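PDB 4GF2: erythrocyte binding antigen 140 from Plasmodium falciparum, which probably binds a sialic acid-bearing receptor, glycophorin C, on the erythrocyte surface during parasite invasion, represented here by the part holding its two Duffy-binding domains. Local coordinates for residues I180-W183 with N184-L188; T223-M226 with K227-T231; N261-D264 with L265-F269. The protein carries 3 engineered substitutions. All blocks are in the same frame, centred on the assembly; numbering follows the deposited sequence.

Contact 1 of 3, residues I180-W183 with N184-L188; sequences IKEW and NENFL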
loop_
_atom_site.group_PDB
_atom_site.type_symbol
_atom_site.label_atom_id
_atom_site.label_comp_id
_atom_site.label_asym_id
_atom_site.label_seq_id
_atom_site.Cartn_x
_atom_site.Cartn_y
_atom_site.Cartn_z
ATOM N N ILE A 180 -29.495 0.858 11.885
ATOM C CA ILE A 180 -28.284 0.273 12.446
ATOM C C ILE A 180 -28.348 -1.256 12.359
ATOM O O ILE A 180 -27.393 -1.902 11.929
ATOM C CB ILE A 180 -28.062 0.730 13.903
ATOM C CG1 ILE A 180 -27.537 2.170 13.920
ATOM C CG2 ILE A 180 -27.074 -0.181 14.612
ATOM C CD1 ILE A 180 -27.276 2.728 15.307
ATOM N N LYS A 181 -29.483 -1.825 12.750
ATOM C CA LYS A 181 -29.671 -3.269 12.705
ATOM C C LYS A 181 -29.520 -3.799 11.284
ATOM O O LYS A 181 -28.843 -4.804 11.054
ATOM C CB LYS A 181 -31.057 -3.643 13.238
ATOM C CG LYS A 181 -31.168 -3.694 14.755
ATOM C CD LYS A 181 -32.596 -3.410 15.189
ATOM C CE LYS A 181 -32.981 -4.172 16.431
ATOM N NZ LYS A 181 -34.403 -3.906 16.786
ATOM N N GLU A 182 -30.172 -3.130 10.337
ATOM C CA GLU A 182 -30.121 -3.539 8.940
ATOM C C GLU A 182 -28.685 -3.452 8.440
ATOM O O GLU A 182 -28.169 -4.392 7.837
ATOM C CB GLU A 182 -31.035 -2.660 8.074
ATOM C CG GLU A 182 -31.037 -3.045 6.589
ATOM C CD GLU A 182 -31.879 -2.121 5.724
ATOM O OE1 GLU A 182 -32.364 -1.091 6.237
ATOM O OE2 GLU A 182 -32.058 -2.430 4.525
ATOM N N TRP A 183 -28.041 -2.322 8.709
ATOM C CA TRP A 183 -26.667 -2.102 8.275
ATOM C C TRP A 183 -25.743 -3.173 8.838
ATOM O O TRP A 183 -24.886 -3.701 8.127
ATOM C CB TRP A 183 -26.180 -0.720 8.711
ATOM C CG TRP A 183 -24.791 -0.443 8.263
ATOM C CD1 TRP A 183 -24.412 0.228 7.141
ATOM C CD2 TRP A 183 -23.587 -0.848 8.917
ATOM N NE1 TRP A 183 -23.044 0.273 7.057
ATOM C CE2 TRP A 183 -22.512 -0.382 8.137
ATOM C CE3 TRP A 183 -23.311 -1.559 10.088
ATOM C CZ2 TRP A 183 -21.183 -0.603 8.487
ATOM C CZ3 TRP A 183 -21.993 -1.777 10.437
ATOM C CH2 TRP A 183 -20.945 -1.302 9.639
ATOM N N ASN A 184 -25.917 -3.489 10.118
ATOM C CA ASN A 184 -25.118 -4.521 10.764
ATOM C C ASN A 184 -25.235 -5.850 10.029
ATOM O O ASN A 184 -24.233 -6.529 9.799
ATOM C CB ASN A 184 -25.545 -4.697 12.220
ATOM C CG ASN A 184 -24.677 -5.695 12.967
ATOM O OD1 ASN A 184 -23.486 -5.835 12.688
ATOM N ND2 ASN A 184 -25.272 -6.397 13.922
ATOM N N GLU A 185 -26.456 -6.217 9.654
ATOM C CA GLU A 185 -26.687 -7.457 8.917
ATOM C C GLU A 185 -26.078 -7.392 7.515
ATOM O O GLU A 185 -25.424 -8.335 7.078
ATOM C CB GLU A 185 -28.183 -7.766 8.833
ATOM C CG GLU A 185 -28.799 -8.179 10.163
ATOM C CD GLU A 185 -30.315 -8.292 10.104
ATOM O OE1 GLU A 185 -30.947 -7.522 9.348
ATOM O OE2 GLU A 185 -30.877 -9.153 10.814
ATOM N N ASN A 186 -26.290 -6.282 6.813
ATOM C CA ASN A 186 -25.701 -6.110 5.493
ATOM C C ASN A 186 -24.186 -6.270 5.580
ATOM O O ASN A 186 -23.555 -6.856 4.698
ATOM C CB ASN A 186 -26.031 -4.733 4.905
ATOM C CG ASN A 186 -27.526 -4.515 4.673
ATOM O OD1 ASN A 186 -27.991 -3.371 4.647
ATOM N ND2 ASN A 186 -28.277 -5.597 4.492
ATOM N N PHE A 187 -23.614 -5.745 6.657
ATOM C CA PHE A 187 -22.168 -5.720 6.838
ATOM C C PHE A 187 -21.577 -7.108 7.054
ATOM O O PHE A 187 -20.601 -7.478 6.407
ATOM C CB PHE A 187 -21.816 -4.830 8.028
ATOM C CG PHE A 187 -20.378 -4.906 8.433
ATOM C CD1 PHE A 187 -19.400 -4.295 7.672
ATOM C CD2 PHE A 187 -20.003 -5.582 9.578
ATOM C CE1 PHE A 187 -18.076 -4.362 8.043
ATOM C CE2 PHE A 187 -18.680 -5.651 9.952
ATOM C CZ PHE A 187 -17.716 -5.040 9.185
ATOM N N LEU A 188 -22.169 -7.869 7.970
ATOM C CA LEU A 188 -21.663 -9.195 8.301
ATOM C C LEU A 188 -21.753 -10.131 7.103
ATOM O O LEU A 188 -20.921 -11.019 6.936
ATOM C CB LEU A 188 -22.430 -9.784 9.488
ATOM C CG LEU A 188 -22.245 -9.028 10.810
ATOM C CD1 LEU A 188 -23.134 -9.607 11.897
ATOM C CD2 LEU A 188 -20.786 -9.043 11.248
HETATM O O HOH W 1 -29.902 -2.236 2.822
#
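W183 and F187 stand one turn apart on helix 175-202, their side chains lying next to each other and pointing the same way. Starting at the base, W183 CB sits 3.1 Å from N184 N, the next amide of the chain. With CG anti to the backbone N (chi1 -179°), the indole swings along the helix toward its C-terminal end. CE3 passes 3.5 Å from N184 CA, and farther out CZ3 and CH2 reach F187, CH2 lying 3.8 Å from F187 CG. F187 CB stands over the indole face in a CH-pi contact, 4.0 Å from the centroid of the W183 six-membered ring. The two ring planes are almost parallel, 7° apart, yet so far displaced that there is little overlap; F225 and F268 also meet the F187 ring. W183 NE1 is hydrogen-bonded to Q232, and W23 meets the indole edge-to-face.

On another side of the helix, E182 and N186 are joined through a water that donates to both E182 OE2, at 2.8 Å, and N186 OD1, at 2.9 Å. Their carboxylate and amide planes are turned 66° against each other, and the water spans the gap between the two oxygens. R39 forms a salt bridge with E182 OE1 while W23 donates to N186 OD1, tying both groups to parts of the chain far earlier in sequence. Underneath, the regular i to i+4 ladder runs from I180 to F187, including N186 N to E182 O at 2.9 Å.

The i, i+4 aromatic pair W183 and F187, packed against helices 213-242 and 265-269, belongs to the helical bundle of a Duffy-binding-like domain.

Contact 2 of 3, residues T223-M226 with K227-T231; sequences TSFM and KKSKT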
loop_
_atom_site.group_PDB
_atom_site.type_symbol
_atom_site.label_atom_id
_atom_site.label_comp_id
_atom_site.label_asym_id
_atom_site.label_seq_id
_atom_site.Cartn_x
_atom_site.Cartn_y
_atom_site.Cartn_z
ATOM N N THR A 223 -10.096 -4.999 2.401
ATOM C CA THR A 223 -9.595 -3.849 3.139
ATOM C C THR A 223 -10.446 -2.612 2.899
ATOM O O THR A 223 -10.909 -1.984 3.847
ATOM C CB THR A 223 -8.145 -3.535 2.753
ATOM O OG1 THR A 223 -7.288 -4.565 3.255
ATOM C CG2 THR A 223 -7.700 -2.198 3.334
ATOM N N SER A 224 -10.649 -2.257 1.636
ATOM C CA SER A 224 -11.389 -1.041 1.317
ATOM C C SER A 224 -12.811 -1.121 1.858
ATOM O O SER A 224 -13.364 -0.123 2.315
ATOM C CB SER A 224 -11.398 -0.778 -0.191
ATOM O OG SER A 224 -11.983 -1.849 -0.904
ATOM N N PHE A 225 -13.392 -2.315 1.824
ATOM C CA PHE A 225 -14.752 -2.514 2.306
ATOM C C PHE A 225 -14.848 -2.247 3.804
ATOM O O PHE A 225 -15.859 -1.735 4.287
ATOM C CB PHE A 225 -15.223 -3.935 2.006
ATOM C CG PHE A 225 -16.380 -4.371 2.848
ATOM C CD1 PHE A 225 -17.665 -3.975 2.537
ATOM C CD2 PHE A 225 -16.179 -5.171 3.959
ATOM C CE1 PHE A 225 -18.732 -4.373 3.316
ATOM C CE2 PHE A 225 -17.242 -5.570 4.740
ATOM C CZ PHE A 225 -18.521 -5.172 4.418
ATOM N N MET A 226 -13.800 -2.608 4.539
ATOM C CA MET A 226 -13.751 -2.346 5.972
ATOM C C MET A 226 -13.577 -0.850 6.233
ATOM O O MET A 226 -14.213 -0.290 7.126
ATOM C CB MET A 226 -12.617 -3.138 6.626
ATOM C CG MET A 226 -12.785 -4.648 6.531
ATOM S SD MET A 226 -14.181 -5.288 7.479
ATOM C CE MET A 226 -13.547 -5.195 9.152
ATOM N N LYS A 227 -12.721 -0.201 5.450
ATOM C CA LYS A 227 -12.534 1.241 5.564
ATOM C C LYS A 227 -13.865 1.962 5.394
ATOM O O LYS A 227 -14.280 2.729 6.263
ATOM C CB LYS A 227 -11.544 1.744 4.516
ATOM C CG LYS A 227 -10.108 1.313 4.747
ATOM C CD LYS A 227 -9.206 1.841 3.644
ATOM C CE LYS A 227 -7.754 1.454 3.863
ATOM N NZ LYS A 227 -6.898 1.889 2.723
ATOM N N LYS A 228 -14.530 1.711 4.268
ATOM C CA LYS A 228 -15.828 2.315 3.990
ATOM C C LYS A 228 -16.833 2.000 5.087
ATOM O O LYS A 228 -17.557 2.882 5.546
ATOM C CB LYS A 228 -16.375 1.825 2.648
ATOM C CG LYS A 228 -15.608 2.337 1.444
ATOM C CD LYS A 228 -16.283 1.931 0.145
ATOM C CE LYS A 228 -15.638 2.608 -1.055
ATOM N NZ LYS A 228 -14.202 2.243 -1.214
ATOM N N SER A 229 -16.873 0.739 5.503
ATOM C CA SER A 229 -17.814 0.304 6.528
ATOM C C SER A 229 -17.571 1.007 7.860
ATOM O O SER A 229 -18.519 1.357 8.562
ATOM C CB SER A 229 -17.734 -1.211 6.718
ATOM O OG SER A 229 -18.113 -1.888 5.531
ATOM N N LYS A 230 -16.308 1.218 8.214
ATOM C CA LYS A 230 -15.994 1.849 9.491
ATOM C C LYS A 230 -16.477 3.298 9.554
ATOM O O LYS A 230 -16.988 3.739 10.583
ATOM C CB LYS A 230 -14.497 1.788 9.791
ATOM C CG LYS A 230 -14.122 2.561 11.049
ATOM C CD LYS A 230 -12.693 2.294 11.485
ATOM C CE LYS A 230 -12.360 3.051 12.762
ATOM N NZ LYS A 230 -11.014 2.701 13.292
ATOM N N THR A 231 -16.312 4.040 8.464
ATOM C CA THR A 231 -16.772 5.422 8.434
ATOM C C THR A 231 -18.298 5.440 8.505
ATOM O O THR A 231 -18.885 6.280 9.186
ATOM C CB THR A 231 -16.284 6.182 7.173
ATOM O OG1 THR A 231 -16.923 5.660 6.004
ATOM C CG2 THR A 231 -14.769 6.067 7.017
#
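T223 to K230 form two turns of helix 213-242 with a regular i to i+4 ladder, K227 N reaching T223 O at 3.0 Å and K228 N bonded to S224 O. This is one of the long helices of the Duffy-binding-like bundle, and its side chains divide between solvent and core.

On the outer side, T223 and K227 run alongside each other. K227 keeps a fully extended chain beyond CG, which carries its CE to 3.7 Å from T223 CG2; nearer the backbone, its CG leans on T223 O at 3.5 Å. The hydroxyl of T223 turns back to the carbonyl of C219, and that of S224 likewise bonds back to S221, so both hydroxyls bond to carbonyls of the preceding turn. T231 does the same farther along, with OG1 donating to K228 O at 2.9 Å.

The inward side carries F225, M226 and S229. Helix 175-202 meets all three through F187, whose ring lies at a small angle to that of F225, and F269 of helix 265-269 packs on M226 and S229.

S229 bonds back to the turn before it. Its OG lies beside its own backbone N (chi1 -63°), close to the preceding turn, where a buried hydroxyl can be satisfied without a distant partner. F225 O consequently accepts twice, from S229 N at 2.9 Å and from S229 OG at 2.6 Å, the two donors arriving from opposite faces of the carbonyl plane. The same OG also hangs over one face of the F225 ring, nearer its rim than its centre, 3.4 Å from CE1 of F225.

Contact 3 of 3, residues N261-D264 with L265-F269; sequences NKND and LDDFF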
loop_
_atom_site.group_PDB
_atom_site.type_symbol
_atom_site.label_atom_id
_atom_site.label_comp_id
_atom_site.label_asym_id
_atom_site.label_seq_id
_atom_site.Cartn_x
_atom_site.Cartn_y
_atom_site.Cartn_z
ATOM N N ASN A 261 -19.302 -10.204 19.351
ATOM C CA ASN A 261 -18.081 -10.546 20.072
ATOM C C ASN A 261 -16.979 -9.513 19.867
ATOM O O ASN A 261 -15.826 -9.865 19.614
ATOM C CB ASN A 261 -17.585 -11.927 19.641
ATOM C CG ASN A 261 -18.686 -12.969 19.654
ATOM O OD1 ASN A 261 -19.623 -12.888 20.447
ATOM N ND2 ASN A 261 -18.581 -13.952 18.768
ATOM N N LYS A 262 -17.341 -8.238 19.978
ATOM C CA LYS A 262 -16.379 -7.147 19.853
ATOM C C LYS A 262 -16.612 -6.115 20.954
ATOM O O LYS A 262 -17.663 -6.105 21.595
ATOM C CB LYS A 262 -16.482 -6.493 18.472
ATOM C CG LYS A 262 -16.266 -7.455 17.310
ATOM C CD LYS A 262 -14.876 -8.072 17.334
ATOM C CE LYS A 262 -14.752 -9.207 16.329
ATOM N NZ LYS A 262 -13.491 -9.980 16.518
ATOM N N ASN A 263 -15.627 -5.247 21.165
ATOM C CA ASN A 263 -15.664 -4.294 22.271
ATOM C C ASN A 263 -16.221 -2.925 21.880
ATOM O O ASN A 263 -16.878 -2.264 22.685
ATOM C CB ASN A 263 -14.259 -4.123 22.852
ATOM C CG ASN A 263 -13.643 -5.440 23.279
ATOM O OD1 ASN A 263 -14.343 -6.349 23.724
ATOM N ND2 ASN A 263 -12.328 -5.550 23.142
ATOM N N ASP A 264 -15.952 -2.508 20.646
ATOM C CA ASP A 264 -16.361 -1.192 20.164
ATOM C C ASP A 264 -15.956 -1.021 18.704
ATOM O O ASP A 264 -15.337 -1.911 18.122
ATOM C CB ASP A 264 -15.725 -0.096 21.017
ATOM C CG ASP A 264 -14.235 -0.298 21.205
ATOM O OD1 ASP A 264 -13.585 -0.831 20.281
ATOM O OD2 ASP A 264 -13.715 0.074 22.280
ATOM N N LEU A 265 -16.302 0.122 18.117
ATOM C CA LEU A 265 -15.986 0.392 16.717
ATOM C C LEU A 265 -14.586 -0.087 16.362
ATOM O O LEU A 265 -14.412 -0.917 15.471
ATOM C CB LEU A 265 -16.100 1.885 16.407
ATOM C CG LEU A 265 -17.497 2.499 16.499
ATOM C CD1 LEU A 265 -17.609 3.410 17.710
ATOM C CD2 LEU A 265 -17.829 3.263 15.224
ATOM N N ASP A 266 -13.592 0.442 17.064
ATOM C CA ASP A 266 -12.201 0.102 16.794
ATOM C C ASP A 266 -12.015 -1.413 16.726
ATOM O O ASP A 266 -11.591 -1.947 15.702
ATOM C CB ASP A 266 -11.291 0.705 17.867
ATOM C CG ASP A 266 -9.815 0.508 17.563
ATOM O OD1 ASP A 266 -9.477 0.266 16.384
ATOM O OD2 ASP A 266 -8.996 0.602 18.502
ATOM N N ASP A 267 -12.347 -2.099 17.814
ATOM C CA ASP A 267 -12.185 -3.547 17.888
ATOM C C ASP A 267 -13.072 -4.251 16.867
ATOM O O ASP A 267 -12.805 -5.388 16.475
ATOM C CB ASP A 267 -12.516 -4.045 19.296
ATOM C CG ASP A 267 -12.298 -5.537 19.454
ATOM O OD1 ASP A 267 -11.356 -6.072 18.829
ATOM O OD2 ASP A 267 -13.067 -6.172 20.205
ATOM N N PHE A 268 -14.126 -3.566 16.438
ATOM C CA PHE A 268 -15.060 -4.115 15.465
ATOM C C PHE A 268 -14.398 -4.221 14.094
ATOM O O PHE A 268 -14.697 -5.131 13.320
ATOM C CB PHE A 268 -16.304 -3.227 15.384
ATOM C CG PHE A 268 -17.500 -3.899 14.773
ATOM C CD1 PHE A 268 -18.307 -4.729 15.532
ATOM C CD2 PHE A 268 -17.827 -3.686 13.446
ATOM C CE1 PHE A 268 -19.413 -5.344 14.974
ATOM C CE2 PHE A 268 -18.931 -4.296 12.883
ATOM C CZ PHE A 268 -19.726 -5.125 13.649
ATOM N N PHE A 269 -13.490 -3.294 13.804
ATOM C CA PHE A 269 -12.833 -3.255 12.501
ATOM C C PHE A 269 -11.339 -3.575 12.558
ATOM O O PHE A 269 -10.670 -3.579 11.524
ATOM C CB PHE A 269 -13.043 -1.891 11.848
ATOM C CG PHE A 269 -14.482 -1.558 11.604
ATOM C CD1 PHE A 269 -15.187 -2.179 10.590
ATOM C CD2 PHE A 269 -15.131 -0.624 12.389
ATOM C CE1 PHE A 269 -16.514 -1.875 10.366
ATOM C CE2 PHE A 269 -16.454 -0.316 12.169
ATOM C CZ PHE A 269 -17.147 -0.940 11.156
#
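N263 and D267 face each other across the turn that starts helix 265-269, and hydrogen bonds dominate what holds them and their neighbours. D267 OD2 accepts N263 N at 2.9 Å through its anti lone pair. D264 is the N-cap: its OD1 accepts from D267 N at 3.0 Å in an almost straight bond (173°). The cap depends on the D264 torsion, for CG is tucked between the backbone N and the carbonyl carbon (chi1 49°), turning the carboxylate over the first turn. The D264 carbonyl begins the helical ladder by accepting F268 N at 2.7 Å.

Apolar contact comes from K262, whose chain bends at chi2 and crosses the F268 side chain at about a right angle. CG of K262 touches F268 CD1 at 3.8 Å. Separately, K262 CD packs against a carbonyl oxygen, 3.5 Å from D267 O. The F268 ring itself reaches toward helix 175-202, where it meets F187 and N184.

Charge adds a third layer. K262 NZ forms a salt bridge with E272, and D267 OD1 lies 5.0 Å from K262 NZ, not in contact. D266 extends outward to a salt bridge with K270.

Before this turn, N261, with positive phi, is the C-prime residue of the Schellman motif that ends helix 252-259; three residues later D264 caps the next helix. Three aspartates, D264, D266 and D267, gather at the N-terminus of helix 265-269. Their negative charges probably interact favourably with the helix dipole, while D264 accepts an amide of the first turn and D267 reaches back to the loop amide of N263.

Overall arrangement
The three contacts come in series along the chain, 1 then 2 then 3, with centres about 13 to 14 Å apart, so they form a nearly equilateral triangle within the N-terminal Duffy-binding-like part. Contact 1 lies on helix 175-202, contact 2 on helix 213-242, and contact 3 at the start of short helix 265-269. Packing around the aromatic rings of F187 and F269 joins all three: F187 touches F225, S229 and M226 of contact 2 as well as F268 and F269 of contact 3, while F269 also reaches W183, M226 and K230. The turn at 261-264 thus brings a short helix back against two long ones, giving a shared apolar core to this module of the adhesin.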